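Local coordinates for protein GLB-12 (Caenorhabditis elegans, PDB 4BJA), which is a heme-binding globin with two axial ligands on its iron, and probably acts in redox signalling that is essential for reproduction, at residues 59-64 / 150-155; 98-103 / 190-195; 118-123 / 197-202. The protein carries 1 engineered substitution. All coordinates share one frame; numbering follows the deposited sequence.

Contact 1: 59-64 / 150-155; sequences LDIVND and NVFIER
Ile61 and Val151 form the apolar centre of a helix-helix crossing, roofed on one side by a salt bridge between Asp60 and Arg155. It joins helices 50-65 and 144-160, which correspond to the B and G helices of the globin fold and meet here on the side of the fold where the heme's distal axial ligand, His92, lies. The short axes approach to 10.6 Å with 119° between their directions. Ile61 CG1 sits 3.7 Å from Val151 CB and is flanked by both valine methyls. The ethyl branch continues inward until Ile61 CD1 stands 3.9 Å from Phe152 CE2, obliquely to the ring. Phe152 in turn stacks on Phe96, so the crossing is tied into the aromatic packing beside the heme. Nearer the surface, the Arg155 chain is bent at chi2 and chi3 and turns its guanidinium side-on to Asp60, the two charged planes nearly coplanar. Asp60 OD1 is paired with Arg80, leaving the other oxygen to Arg155. In one of two modelled arginine conformers, and for that copy only, Arg155 NE and NH2 both meet the single atom Asp60 OD2, at 2.7 and 2.6 Å, through bonds far from straight (132° and 131°).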
loop_
_atom_site.group_PDB
_atom_site.type_symbol
_atom_site.label_atom_id
_atom_site.label_comp_id
_atom_site.label_asym_id
_atom_site.label_seq_id
_atom_site.Cartn_x
_atom_site.Cartn_y
_atom_site.Cartn_z
ATOM N N LEU A 59 -18.272 0.486 -21.213
ATOM C CA LEU A 59 -19.666 0.204 -21.638
ATOM C C LEU A 59 -20.215 -0.971 -20.814
ATOM O O LEU A 59 -21.312 -0.887 -20.265
ATOM C CB LEU A 59 -19.754 -0.079 -23.129
ATOM C CG LEU A 59 -19.592 1.144 -24.047
ATOM C CD1 LEU A 59 -19.464 0.711 -25.504
ATOM C CD2 LEU A 59 -20.741 2.137 -23.885
ATOM N N ASP A 60 -19.436 -2.041 -20.658
ATOM C CA ASP A 60 -19.882 -3.122 -19.742
ATOM C C ASP A 60 -20.115 -2.657 -18.296
ATOM O O ASP A 60 -21.085 -3.013 -17.674
ATOM C CB ASP A 60 -18.858 -4.253 -19.728
ATOM C CG ASP A 60 -18.824 -5.026 -21.016
ATOM O OD1 ASP A 60 -19.666 -4.790 -21.906
ATOM O OD2 ASP A 60 -17.928 -5.906 -21.145
ATOM N N ILE A 61 -19.215 -1.844 -17.743
ATOM C CA ILE A 61 -19.393 -1.355 -16.394
ATOM C C ILE A 61 -20.740 -0.636 -16.188
ATOM O O ILE A 61 -21.485 -0.943 -15.237
ATOM C CB ILE A 61 -18.260 -0.375 -16.024
ATOM C CG1 ILE A 61 -16.952 -1.185 -15.833
ATOM C CG2 ILE A 61 -18.614 0.388 -14.728
ATOM C CD1 ILE A 61 -15.686 -0.278 -15.757
ATOM N N VAL A 62 -21.041 0.338 -17.048
ATOM C CA VAL A 62 -22.233 1.146 -16.828
ATOM C C VAL A 62 -23.510 0.429 -17.275
ATOM O O VAL A 62 -24.576 0.687 -16.740
ATOM C CB VAL A 62 -22.140 2.550 -17.447
ATOM C CG1 VAL A 62 -20.850 3.226 -16.913
ATOM C CG2 VAL A 62 -22.178 2.499 -18.939
ATOM N N ASN A 63 -23.408 -0.470 -18.234
ATOM C CA ASN A 63 -24.645 -1.108 -18.692
ATOM C C ASN A 63 -24.957 -2.401 -17.981
ATOM O O ASN A 63 -26.152 -2.732 -17.802
ATOM C CB ASN A 63 -24.573 -1.387 -20.187
ATOM C CG ASN A 63 -24.739 -0.149 -20.999
ATOM O OD1 ASN A 63 -25.875 0.361 -21.167
ATOM N ND2 ASN A 63 -23.628 0.328 -21.571
ATOM N N ASP A 64 -23.926 -3.157 -17.627
ATOM C CA ASP A 64 -24.149 -4.514 -17.108
ATOM C C ASP A 64 -23.832 -4.663 -15.637
ATOM O O ASP A 64 -24.446 -5.444 -14.940
ATOM C CB ASP A 64 -23.344 -5.545 -17.934
ATOM C CG ASP A 64 -23.608 -5.440 -19.416
ATOM O OD1 ASP A 64 -24.783 -5.416 -19.838
ATOM O OD2 ASP A 64 -22.634 -5.454 -20.187
ATOM N N ASN A 150 -12.105 -3.782 -10.848
ATOM C CA ASN A 150 -12.361 -5.232 -10.912
ATOM C C ASN A 150 -12.884 -5.680 -12.279
ATOM O O ASN A 150 -12.579 -6.797 -12.725
ATOM C CB ASN A 150 -13.336 -5.641 -9.816
ATOM C CG ASN A 150 -12.668 -5.819 -8.513
ATOM O OD1 ASN A 150 -11.432 -5.789 -8.441
ATOM N ND2 ASN A 150 -13.448 -6.074 -7.466
ATOM N N VAL A 151 -13.663 -4.820 -12.956
ATOM C CA VAL A 151 -14.103 -5.195 -14.304
ATOM C C VAL A 151 -12.911 -5.208 -15.249
ATOM O O VAL A 151 -12.815 -6.085 -16.131
ATOM C CB VAL A 151 -15.290 -4.336 -14.803
ATOM C CG1 VAL A 151 -15.769 -4.849 -16.226
ATOM C CG2 VAL A 151 -16.444 -4.399 -13.778
ATOM N N PHE A 152 -11.977 -4.246 -15.060
ATOM C CA PHE A 152 -10.742 -4.327 -15.804
ATOM C C PHE A 152 -9.942 -5.595 -15.531
ATOM O O PHE A 152 -9.405 -6.193 -16.455
ATOM C CB PHE A 152 -9.915 -3.059 -15.591
ATOM C CG PHE A 152 -10.413 -1.929 -16.430
ATOM C CD1 PHE A 152 -9.929 -1.761 -17.757
ATOM C CD2 PHE A 152 -11.405 -1.086 -15.930
ATOM C CE1 PHE A 152 -10.428 -0.722 -18.554
ATOM C CE2 PHE A 152 -11.938 -0.031 -16.725
ATOM C CZ PHE A 152 -11.440 0.139 -18.039
ATOM N N ILE A 153 -9.867 -6.001 -14.272
ATOM C CA ILE A 153 -9.173 -7.254 -13.946
ATOM C C ILE A 153 -9.798 -8.438 -14.714
ATOM O O ILE A 153 -9.076 -9.305 -15.276
ATOM C CB ILE A 153 -9.191 -7.482 -12.429
ATOM C CG1 ILE A 153 -8.231 -6.471 -11.753
ATOM C CG2 ILE A 153 -8.744 -8.927 -12.094
ATOM C CD1 ILE A 153 -8.343 -6.388 -10.247
ATOM N N GLU A 154 -11.127 -8.487 -14.763
ATOM C CA GLU A 154 -11.792 -9.609 -15.434
ATOM C C GLU A 154 -11.726 -9.547 -16.969
ATOM O O GLU A 154 -11.649 -10.564 -17.632
ATOM C CB GLU A 154 -13.288 -9.617 -14.989
ATOM C CG GLU A 154 -13.483 -9.905 -13.513
ATOM C CD GLU A 154 -12.624 -11.127 -12.991
ATOM O OE1 GLU A 154 -12.777 -12.284 -13.469
ATOM O OE2 GLU A 154 -11.783 -10.921 -12.088
ATOM N N ARG A 155 -11.782 -8.329 -17.526
ATOM C CA ARG A 155 -11.936 -8.109 -18.968
ATOM C C ARG A 155 -10.654 -7.681 -19.692
ATOM O O ARG A 155 -10.396 -8.115 -20.809
ATOM C CB ARG A 155 -13.021 -7.051 -19.208
ATOM C CG ARG A 155 -14.410 -7.418 -18.675
ATOM C CD ARG A 155 -15.185 -8.254 -19.689
ATOM N NE ARG A 155 -15.773 -7.421 -20.740
ATOM C CZ ARG A 155 -15.625 -7.626 -22.049
ATOM N NH1 ARG A 155 -14.912 -8.651 -22.496
ATOM N NH2 ARG A 155 -16.207 -6.807 -22.912
#

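Contact 2: 98-103 / 190-195; sequences EFMEQL and DVWKKF. With HEM (protoporphyrin IX containing Fe), chain B.
Apolar contact between Phe195 and the pair Leu103 and Met100 dominates this buried crossing of helices 87-108 and 185-214. The short axes stay 14.4 Å apart, so long side chains have to span the distance, and no hydrogen bond passes between the segments. Phe195, its ring carried across by a CG anti to the backbone N (chi1 168°), presents its rim: Leu103 CD2 comes to 3.6 Å from Phe195 CZ, approaching in the ring plane. Leu103 and Phe195 reach for one another from opposite directions.

Sulfur and methyl contacts form the second group, and they hold for one of the two Met100 conformers. A turn about chi2 (-67°) folds the Met100 chain so that CE lies against the same ring edge, 3.4 Å from Phe195 CE2. Met100 SD is 5.3 Å from the ring centroid, an oblique Met-aromatic contact. The same methyl meets the edge of the indole, with Met100 CE 4.0 Å from Trp192 CZ3, while Trp192 NE1 is hydrogen-bonded to Thr43.

The third kind is ligand packing. The heme methyl CMB sits over one face of the Phe99 ring, toward its rim, 3.6 Å from Phe99 CE1. Phe99 thus lines the heme pocket, while Met100 and Leu103 of the same helix between them meet Trp192 and Phe195; helix 87-108 corresponds to the E helix of the globin fold and helix 185-214 to its H helix.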
loop_
_atom_site.group_PDB
_atom_site.type_symbol
_atom_site.label_atom_id
_atom_site.label_comp_id
_atom_site.label_asym_id
_atom_site.label_seq_id
_atom_site.Cartn_x
_atom_site.Cartn_y
_atom_site.Cartn_z
ATOM N N GLU A 98 -5.702 7.652 -20.812
ATOM C CA GLU A 98 -4.466 8.492 -20.682
ATOM C C GLU A 98 -3.760 8.212 -19.361
ATOM O O GLU A 98 -2.522 8.187 -19.300
ATOM C CB GLU A 98 -4.792 9.984 -20.776
ATOM C CG GLU A 98 -5.277 10.426 -22.163
ATOM C CD GLU A 98 -5.787 11.862 -22.187
ATOM O OE1 GLU A 98 -6.294 12.362 -21.147
ATOM O OE2 GLU A 98 -5.706 12.488 -23.271
ATOM N N PHE A 99 -4.541 8.016 -18.310
ATOM C CA PHE A 99 -3.989 7.695 -16.979
ATOM C C PHE A 99 -3.235 6.380 -17.026
ATOM O O PHE A 99 -2.128 6.303 -16.478
ATOM C CB PHE A 99 -5.161 7.635 -15.993
ATOM C CG PHE A 99 -4.847 7.027 -14.654
ATOM C CD1 PHE A 99 -4.982 5.652 -14.433
ATOM C CD2 PHE A 99 -4.527 7.857 -13.577
ATOM C CE1 PHE A 99 -4.748 5.112 -13.173
ATOM C CE2 PHE A 99 -4.328 7.325 -12.307
ATOM C CZ PHE A 99 -4.412 5.947 -12.107
ATOM N N MET A 100 -3.808 5.344 -17.652
ATOM C CA MET A 100 -3.112 4.058 -17.770
ATOM C C MET A 100 -1.882 4.126 -18.683
ATOM O O MET A 100 -0.880 3.482 -18.430
ATOM C CB MET A 100 -4.093 2.967 -18.239
ATOM C CG MET A 100 -5.149 2.659 -17.158
ATOM S SD MET A 100 -4.375 1.900 -15.721
ATOM C CE MET A 100 -3.098 1.024 -16.644
ATOM N N GLU A 101 -1.979 4.914 -19.752
ATOM C CA GLU A 101 -0.877 5.107 -20.688
ATOM C C GLU A 101 0.307 5.731 -19.925
ATOM O O GLU A 101 1.445 5.280 -20.009
ATOM C CB GLU A 101 -1.309 6.055 -21.804
ATOM C CG GLU A 101 -0.176 6.512 -22.725
ATOM C CD GLU A 101 0.552 5.377 -23.476
ATOM O OE1 GLU A 101 0.116 4.188 -23.528
ATOM O OE2 GLU A 101 1.605 5.695 -24.073
ATOM N N GLN A 102 0.014 6.775 -19.184
ATOM C CA GLN A 102 1.079 7.524 -18.483
ATOM C C GLN A 102 1.645 6.669 -17.368
ATOM O O GLN A 102 2.884 6.614 -17.135
ATOM C CB GLN A 102 0.464 8.721 -17.797
ATOM C CG GLN A 102 -0.027 9.878 -18.592
ATOM C CD GLN A 102 -0.600 10.910 -17.604
ATOM O OE1 GLN A 102 -1.818 10.972 -17.360
ATOM N NE2 GLN A 102 0.299 11.636 -16.941
ATOM N N LEU A 103 0.740 6.035 -16.620
ATOM C CA LEU A 103 1.165 5.257 -15.439
ATOM C C LEU A 103 2.055 4.078 -15.892
ATOM O O LEU A 103 3.125 3.841 -15.305
ATOM C CB LEU A 103 -0.093 4.777 -14.658
ATOM C CG LEU A 103 0.045 3.960 -13.410
ATOM C CD1 LEU A 103 1.077 4.609 -12.419
ATOM C CD2 LEU A 103 -1.383 3.874 -12.800
ATOM N N ASP A 190 -0.725 -12.347 -12.979
ATOM C CA ASP A 190 -0.357 -12.024 -11.613
ATOM C C ASP A 190 0.168 -10.572 -11.527
ATOM O O ASP A 190 -0.197 -9.842 -10.608
ATOM C CB ASP A 190 0.668 -13.043 -11.061
ATOM C CG ASP A 190 0.140 -14.502 -11.039
ATOM O OD1 ASP A 190 -1.039 -14.786 -11.335
ATOM O OD2 ASP A 190 0.957 -15.406 -10.743
ATOM N N VAL A 191 0.982 -10.150 -12.494
ATOM C CA VAL A 191 1.528 -8.802 -12.468
ATOM C C VAL A 191 0.429 -7.750 -12.618
ATOM O O VAL A 191 0.415 -6.745 -11.880
ATOM C CB VAL A 191 2.644 -8.599 -13.529
ATOM C CG1 VAL A 191 3.027 -7.163 -13.590
ATOM C CG2 VAL A 191 3.871 -9.451 -13.170
ATOM N N TRP A 192 -0.493 -7.975 -13.563
ATOM C CA TRP A 192 -1.552 -7.010 -13.774
ATOM C C TRP A 192 -2.472 -6.978 -12.567
ATOM O O TRP A 192 -2.984 -5.921 -12.189
ATOM C CB TRP A 192 -2.313 -7.299 -15.113
ATOM C CG TRP A 192 -1.647 -6.591 -16.230
ATOM C CD1 TRP A 192 -0.668 -7.083 -17.050
ATOM C CD2 TRP A 192 -1.847 -5.230 -16.613
ATOM N NE1 TRP A 192 -0.261 -6.115 -17.938
ATOM C CE2 TRP A 192 -0.979 -4.967 -17.699
ATOM C CE3 TRP A 192 -2.704 -4.216 -16.170
ATOM C CZ2 TRP A 192 -0.938 -3.714 -18.334
ATOM C CZ3 TRP A 192 -2.667 -2.982 -16.808
ATOM C CH2 TRP A 192 -1.776 -2.735 -17.867
ATOM N N LYS A 193 -2.712 -8.129 -11.943
ATOM C CA LYS A 193 -3.510 -8.098 -10.699
ATOM C C LYS A 193 -2.816 -7.297 -9.593
ATOM O O LYS A 193 -3.470 -6.522 -8.917
ATOM C CB LYS A 193 -3.909 -9.489 -10.218
ATOM C CG LYS A 193 -4.980 -10.108 -11.137
ATOM C CD LYS A 193 -5.389 -11.493 -10.635
ATOM C CE LYS A 193 -6.441 -12.127 -11.542
ATOM N NZ LYS A 193 -6.683 -13.602 -11.176
ATOM N N LYS A 194 -1.500 -7.505 -9.402
ATOM C CA LYS A 194 -0.800 -6.715 -8.363
ATOM C C LYS A 194 -0.859 -5.232 -8.662
ATOM O O LYS A 194 -1.132 -4.426 -7.770
ATOM C CB LYS A 194 0.644 -7.157 -8.215
ATOM C CG LYS A 194 0.728 -8.538 -7.577
ATOM C CD LYS A 194 2.216 -8.896 -7.280
ATOM C CE LYS A 194 3.151 -8.763 -8.493
ATOM N NZ LYS A 194 4.627 -8.990 -8.133
ATOM N N PHE A 195 -0.633 -4.886 -9.935
ATOM C CA PHE A 195 -0.651 -3.528 -10.358
ATOM C C PHE A 195 -2.035 -2.901 -10.133
ATOM O O PHE A 195 -2.180 -1.835 -9.499
ATOM C CB PHE A 195 -0.219 -3.443 -11.859
ATOM C CG PHE A 195 -0.462 -2.100 -12.493
ATOM C CD1 PHE A 195 0.095 -0.930 -11.948
ATOM C CD2 PHE A 195 -1.269 -1.993 -13.639
ATOM C CE1 PHE A 195 -0.135 0.335 -12.511
ATOM C CE2 PHE A 195 -1.516 -0.722 -14.198
ATOM C CZ PHE A 195 -0.936 0.444 -13.645
HETATM C CHA HEM B . -12.252 12.271 -13.795
HETATM C CHB HEM B . -9.533 8.264 -13.719
HETATM C CHC HEM B . -12.997 5.954 -11.316
HETATM C CHD HEM B . -15.972 9.660 -12.097
HETATM C C1A HEM B . -11.219 11.406 -13.922
HETATM C C2A HEM B . -9.902 11.740 -14.433
HETATM C C3A HEM B . -9.176 10.609 -14.400
HETATM C C4A HEM B . -10.007 9.545 -13.883
HETATM C CMA HEM B . -7.705 10.389 -14.845
HETATM C CAA HEM B . -9.465 13.170 -14.893
HETATM C CBA HEM B . -8.318 13.708 -14.025
HETATM C CGA HEM B . -8.819 13.812 -12.653
HETATM O O1A HEM B . -9.931 14.380 -12.462
HETATM O O2A HEM B . -8.104 13.269 -11.769
HETATM C C1B HEM B . -10.238 7.342 -13.004
HETATM C C2B HEM B . -9.709 6.059 -12.557
HETATM C C3B HEM B . -10.649 5.440 -11.899
HETATM C C4B HEM B . -11.819 6.281 -11.906
HETATM C CMB HEM B . -8.277 5.560 -12.809
HETATM C CAB HEM B . -10.473 4.055 -11.221
HETATM C CBB HEM B . -11.532 3.330 -10.956
HETATM C C1C HEM B . -14.089 6.754 -11.304
HETATM C C2C HEM B . -15.362 6.414 -10.721
HETATM C C3C HEM B . -16.182 7.431 -10.922
HETATM C C4C HEM B . -15.478 8.445 -11.676
HETATM C CMC HEM B . -15.658 5.099 -9.961
HETATM C CAC HEM B . -17.654 7.473 -10.451
HETATM C CBC HEM B . -18.187 8.665 -10.248
HETATM C C1D HEM B . -15.271 10.650 -12.687
HETATM C C2D HEM B . -15.844 11.836 -13.249
HETATM C C3D HEM B . -14.693 12.639 -13.764
HETATM C C4D HEM B . -13.520 11.868 -13.464
HETATM C CMD HEM B . -17.333 12.244 -13.329
HETATM C CAD HEM B . -14.757 13.994 -14.495
HETATM C CBD HEM B . -14.579 13.688 -15.991
HETATM C CGD HEM B . -15.739 12.943 -16.646
HETATM O O1D HEM B . -16.889 12.974 -16.159
HETATM O O2D HEM B . -15.497 12.329 -17.694
HETATM N NA HEM B . -11.264 10.044 -13.601
HETATM N NB HEM B . -11.561 7.465 -12.588
HETATM N NC HEM B . -14.208 8.003 -11.877
HETATM N ND HEM B . -13.881 10.694 -12.843
HETATM FE FE HEM B . -12.726 9.068 -12.754
#

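Contact 3: 118-123 / 197-202; sequences QLVRKT and NTVISQ. With HEM (protoporphyrin IX containing Fe), chain B; SO4 (sulfate ion), chain C.
Val120 lies across the base of the Gln202 side chain, its CG1 3.6 Å from Gln202 CB and the two side chains crossing at about a right angle. The same methyl also reaches the backbone oxygen of Val199. Beside this small apolar patch the contact turns polar. Arg121 NH1 donates to Gln202 OE1 at 2.9 Å. The acceptor lies in the guanidinium plane, but the donor stands 42° out of the amide's carbonyl plane and so does not use a lone pair. Trp117 NE1 supplies a second donor to this buried oxygen, while Gln202 NE2 makes a weak bond to the neighbouring Ser201 OG. The two bonds on OE1 should fix the rotation of the amide.

Helices 113-126 and 185-214 correspond to the F and H helices of the globin fold, and their short axes run at 47° to each other, 9.4 Å apart. Between them Ser206 OG lies within bonding distance of the backbone oxygens of both Arg121 and Gln202, though its one proton must be shared or serve one at a time. Residues of the second subunit pack against Asn197, Thr198, Ile200 and Ser201.

A bend at chi3 (62°) turns the arginine head so that its NE and NH2 side holds a sulfate, probably from the crystallisation liquor. Arg121 NH2 bonds to sulfate O1 at 2.8 Å, and Arg121 NE to sulfate O2 at 3.1 Å; Arg125 also binds this anion. Toward the heme, Thr123 N and OG1 reach Leu119 O from opposite faces of its plane, the hydroxyl donating at 2.7 Å. Thr123 O accepts from ND1 of the axial His127, and Thr123 CG2 stands 3.8 Å from the heme propionate atom O2A.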
loop_
_atom_site.group_PDB
_atom_site.type_symbol
_atom_site.label_atom_id
_atom_site.label_comp_id
_atom_site.label_asym_id
_atom_site.label_seq_id
_atom_site.Cartn_x
_atom_site.Cartn_y
_atom_site.Cartn_z
ATOM N N GLN A 118 2.599 9.474 -7.356
ATOM C CA GLN A 118 1.970 10.791 -7.234
ATOM C C GLN A 118 0.708 10.910 -8.120
ATOM O O GLN A 118 -0.295 11.494 -7.695
ATOM C CB GLN A 118 2.925 11.904 -7.641
ATOM C CG GLN A 118 4.026 12.180 -6.576
ATOM C CD GLN A 118 5.093 13.133 -7.118
ATOM O OE1 GLN A 118 5.234 13.302 -8.331
ATOM N NE2 GLN A 118 5.842 13.746 -6.227
ATOM N N LEU A 119 0.804 10.401 -9.341
ATOM C CA LEU A 119 -0.333 10.402 -10.302
ATOM C C LEU A 119 -1.522 9.673 -9.692
ATOM O O LEU A 119 -2.664 10.181 -9.703
ATOM C CB LEU A 119 0.084 9.779 -11.639
ATOM C CG LEU A 119 -1.087 9.581 -12.651
ATOM C CD1 LEU A 119 -1.746 10.905 -13.041
ATOM C CD2 LEU A 119 -0.611 8.865 -13.898
ATOM N N VAL A 120 -1.263 8.516 -9.121
ATOM C CA VAL A 120 -2.403 7.722 -8.600
ATOM C C VAL A 120 -3.044 8.415 -7.393
ATOM O O VAL A 120 -4.267 8.546 -7.314
ATOM C CB VAL A 120 -1.963 6.296 -8.259
ATOM C CG1 VAL A 120 -3.119 5.524 -7.615
ATOM C CG2 VAL A 120 -1.411 5.572 -9.491
ATOM N N ARG A 121 -2.235 8.931 -6.468
ATOM C CA ARG A 121 -2.809 9.581 -5.308
ATOM C C ARG A 121 -3.501 10.901 -5.684
ATOM O O ARG A 121 -4.538 11.211 -5.121
ATOM C CB ARG A 121 -1.740 9.731 -4.223
ATOM C CG ARG A 121 -1.332 8.345 -3.702
ATOM C CD ARG A 121 -0.671 8.340 -2.372
ATOM N NE ARG A 121 -1.497 8.840 -1.280
ATOM C CZ ARG A 121 -2.035 8.105 -0.301
ATOM N NH1 ARG A 121 -1.946 6.770 -0.264
ATOM N NH2 ARG A 121 -2.685 8.734 0.659
ATOM N N LYS A 122 -2.969 11.643 -6.649
ATOM C CA LYS A 122 -3.555 12.914 -7.075
ATOM C C LYS A 122 -4.916 12.645 -7.702
ATOM O O LYS A 122 -5.872 13.440 -7.538
ATOM C CB LYS A 122 -2.663 13.630 -8.120
ATOM C CG LYS A 122 -3.304 14.928 -8.591
ATOM C CD LYS A 122 -2.383 15.769 -9.449
ATOM C CE LYS A 122 -3.089 17.115 -9.826
ATOM N NZ LYS A 122 -2.198 18.014 -10.570
ATOM N N THR A 123 -4.978 11.546 -8.445
ATOM C CA THR A 123 -6.237 11.175 -9.138
ATOM C C THR A 123 -7.263 10.769 -8.093
ATOM O O THR A 123 -8.434 11.171 -8.164
ATOM C CB THR A 123 -5.951 10.079 -10.174
ATOM O OG1 THR A 123 -4.971 10.568 -11.101
ATOM C CG2 THR A 123 -7.198 9.665 -10.989
ATOM N N ASN A 197 -4.615 -3.883 -8.371
ATOM C CA ASN A 197 -4.967 -3.826 -6.952
ATOM C C ASN A 197 -4.265 -2.700 -6.195
ATOM O O ASN A 197 -4.842 -2.089 -5.305
ATOM C CB ASN A 197 -4.746 -5.192 -6.284
ATOM C CG ASN A 197 -5.888 -6.157 -6.661
ATOM O OD1 ASN A 197 -7.049 -5.769 -6.578
ATOM N ND2 ASN A 197 -5.582 -7.362 -7.040
ATOM N N THR A 198 -3.037 -2.416 -6.590
ATOM C CA THR A 198 -2.318 -1.292 -5.982
ATOM C C THR A 198 -2.938 0.039 -6.442
ATOM O O THR A 198 -3.021 0.975 -5.650
ATOM C CB THR A 198 -0.804 -1.347 -6.312
ATOM O OG1 THR A 198 -0.302 -2.614 -5.842
ATOM C CG2 THR A 198 -0.052 -0.234 -5.617
ATOM N N VAL A 199 -3.392 0.120 -7.707
ATOM C CA VAL A 199 -4.094 1.323 -8.116
ATOM C C VAL A 199 -5.369 1.508 -7.277
ATOM O O VAL A 199 -5.643 2.592 -6.749
ATOM C CB VAL A 199 -4.419 1.288 -9.621
ATOM C CG1 VAL A 199 -5.345 2.453 -9.974
ATOM C CG2 VAL A 199 -3.058 1.338 -10.440
ATOM N N ILE A 200 -6.121 0.428 -7.082
ATOM C CA ILE A 200 -7.324 0.528 -6.231
ATOM C C ILE A 200 -6.971 1.003 -4.826
ATOM O O ILE A 200 -7.592 1.919 -4.307
ATOM C CB ILE A 200 -8.027 -0.827 -6.084
ATOM C CG1 ILE A 200 -8.596 -1.255 -7.434
ATOM C CG2 ILE A 200 -9.205 -0.683 -5.065
ATOM C CD1 ILE A 200 -9.063 -2.759 -7.473
ATOM N N SER A 201 -5.970 0.382 -4.198
ATOM C CA SER A 201 -5.697 0.733 -2.804
ATOM C C SER A 201 -5.248 2.203 -2.684
ATOM O O SER A 201 -5.683 2.898 -1.762
ATOM C CB SER A 201 -4.684 -0.203 -2.202
ATOM O OG SER A 201 -3.435 0.050 -2.761
ATOM N N GLN A 202 -4.408 2.676 -3.617
ATOM C CA GLN A 202 -3.894 4.047 -3.481
ATOM C C GLN A 202 -4.931 5.093 -3.847
ATOM O O GLN A 202 -4.982 6.166 -3.219
ATOM C CB GLN A 202 -2.615 4.203 -4.303
ATOM C CG GLN A 202 -1.533 3.270 -3.751
ATOM C CD GLN A 202 -1.310 3.517 -2.255
ATOM O OE1 GLN A 202 -0.849 4.583 -1.867
ATOM N NE2 GLN A 202 -1.704 2.546 -1.403
HETATM C CHA HEM B . -12.252 12.271 -13.795
HETATM C CHB HEM B . -9.533 8.264 -13.719
HETATM C CHC HEM B . -12.997 5.954 -11.316
HETATM C CHD HEM B . -15.972 9.660 -12.097
HETATM C C1A HEM B . -11.219 11.406 -13.922
HETATM C C2A HEM B . -9.902 11.740 -14.433
HETATM C C3A HEM B . -9.176 10.609 -14.400
HETATM C C4A HEM B . -10.007 9.545 -13.883
HETATM C CMA HEM B . -7.705 10.389 -14.845
HETATM C CAA HEM B . -9.465 13.170 -14.893
HETATM C CBA HEM B . -8.318 13.708 -14.025
HETATM C CGA HEM B . -8.819 13.812 -12.653
HETATM O O1A HEM B . -9.931 14.380 -12.462
HETATM O O2A HEM B . -8.104 13.269 -11.769
HETATM C C1B HEM B . -10.238 7.342 -13.004
HETATM C C2B HEM B . -9.709 6.059 -12.557
HETATM C C3B HEM B . -10.649 5.440 -11.899
HETATM C C4B HEM B . -11.819 6.281 -11.906
HETATM C CMB HEM B . -8.277 5.560 -12.809
HETATM C CAB HEM B . -10.473 4.055 -11.221
HETATM C CBB HEM B . -11.532 3.330 -10.956
HETATM C C1C HEM B . -14.089 6.754 -11.304
HETATM C C2C HEM B . -15.362 6.414 -10.721
HETATM C C3C HEM B . -16.182 7.431 -10.922
HETATM C C4C HEM B . -15.478 8.445 -11.676
HETATM C CMC HEM B . -15.658 5.099 -9.961
HETATM C CAC HEM B . -17.654 7.473 -10.451
HETATM C CBC HEM B . -18.187 8.665 -10.248
HETATM C C1D HEM B . -15.271 10.650 -12.687
HETATM C C2D HEM B . -15.844 11.836 -13.249
HETATM C C3D HEM B . -14.693 12.639 -13.764
HETATM C C4D HEM B . -13.520 11.868 -13.464
HETATM C CMD HEM B . -17.333 12.244 -13.329
HETATM C CAD HEM B . -14.757 13.994 -14.495
HETATM C CBD HEM B . -14.579 13.688 -15.991
HETATM C CGD HEM B . -15.739 12.943 -16.646
HETATM O O1D HEM B . -16.889 12.974 -16.159
HETATM O O2D HEM B . -15.497 12.329 -17.694
HETATM N NA HEM B . -11.264 10.044 -13.601
HETATM N NB HEM B . -11.561 7.465 -12.588
HETATM N NC HEM B . -14.208 8.003 -11.877
HETATM N ND HEM B . -13.881 10.694 -12.843
HETATM FE FE HEM B . -12.726 9.068 -12.754
HETATM S S SO4 C . -1.692 12.065 -0.193
HETATM O O1 SO4 C . -2.134 11.472 1.073
HETATM O O2 SO4 C . -2.682 11.696 -1.192
HETATM O O3 SO4 C . -1.607 13.506 -0.059
HETATM O O4 SO4 C . -0.371 11.556 -0.600
#

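Together the three contacts illustrate that burial alone does not set the chemistry of a helix crossing in a globin. Contact 2 is wholly buried and apolar, whereas contact 3 is equally buried but mixes a hydrocarbon patch with hydrogen bonds around an arginine, and borders the second subunit. Contact 1 is only partly buried and pairs an apolar core with an ion pair toward solvent. Contacts 2 and 3 share helix 185-214 and meet directly, Leu103 CD2 lying 3.7 Å from Val120 CG2, and both touch the heme. Contact 1 lies on the other side of the chain's centre from contact 3, yet Ile153 packs on Lys193 and Asn197, linking helix 144-160 to helix 185-214.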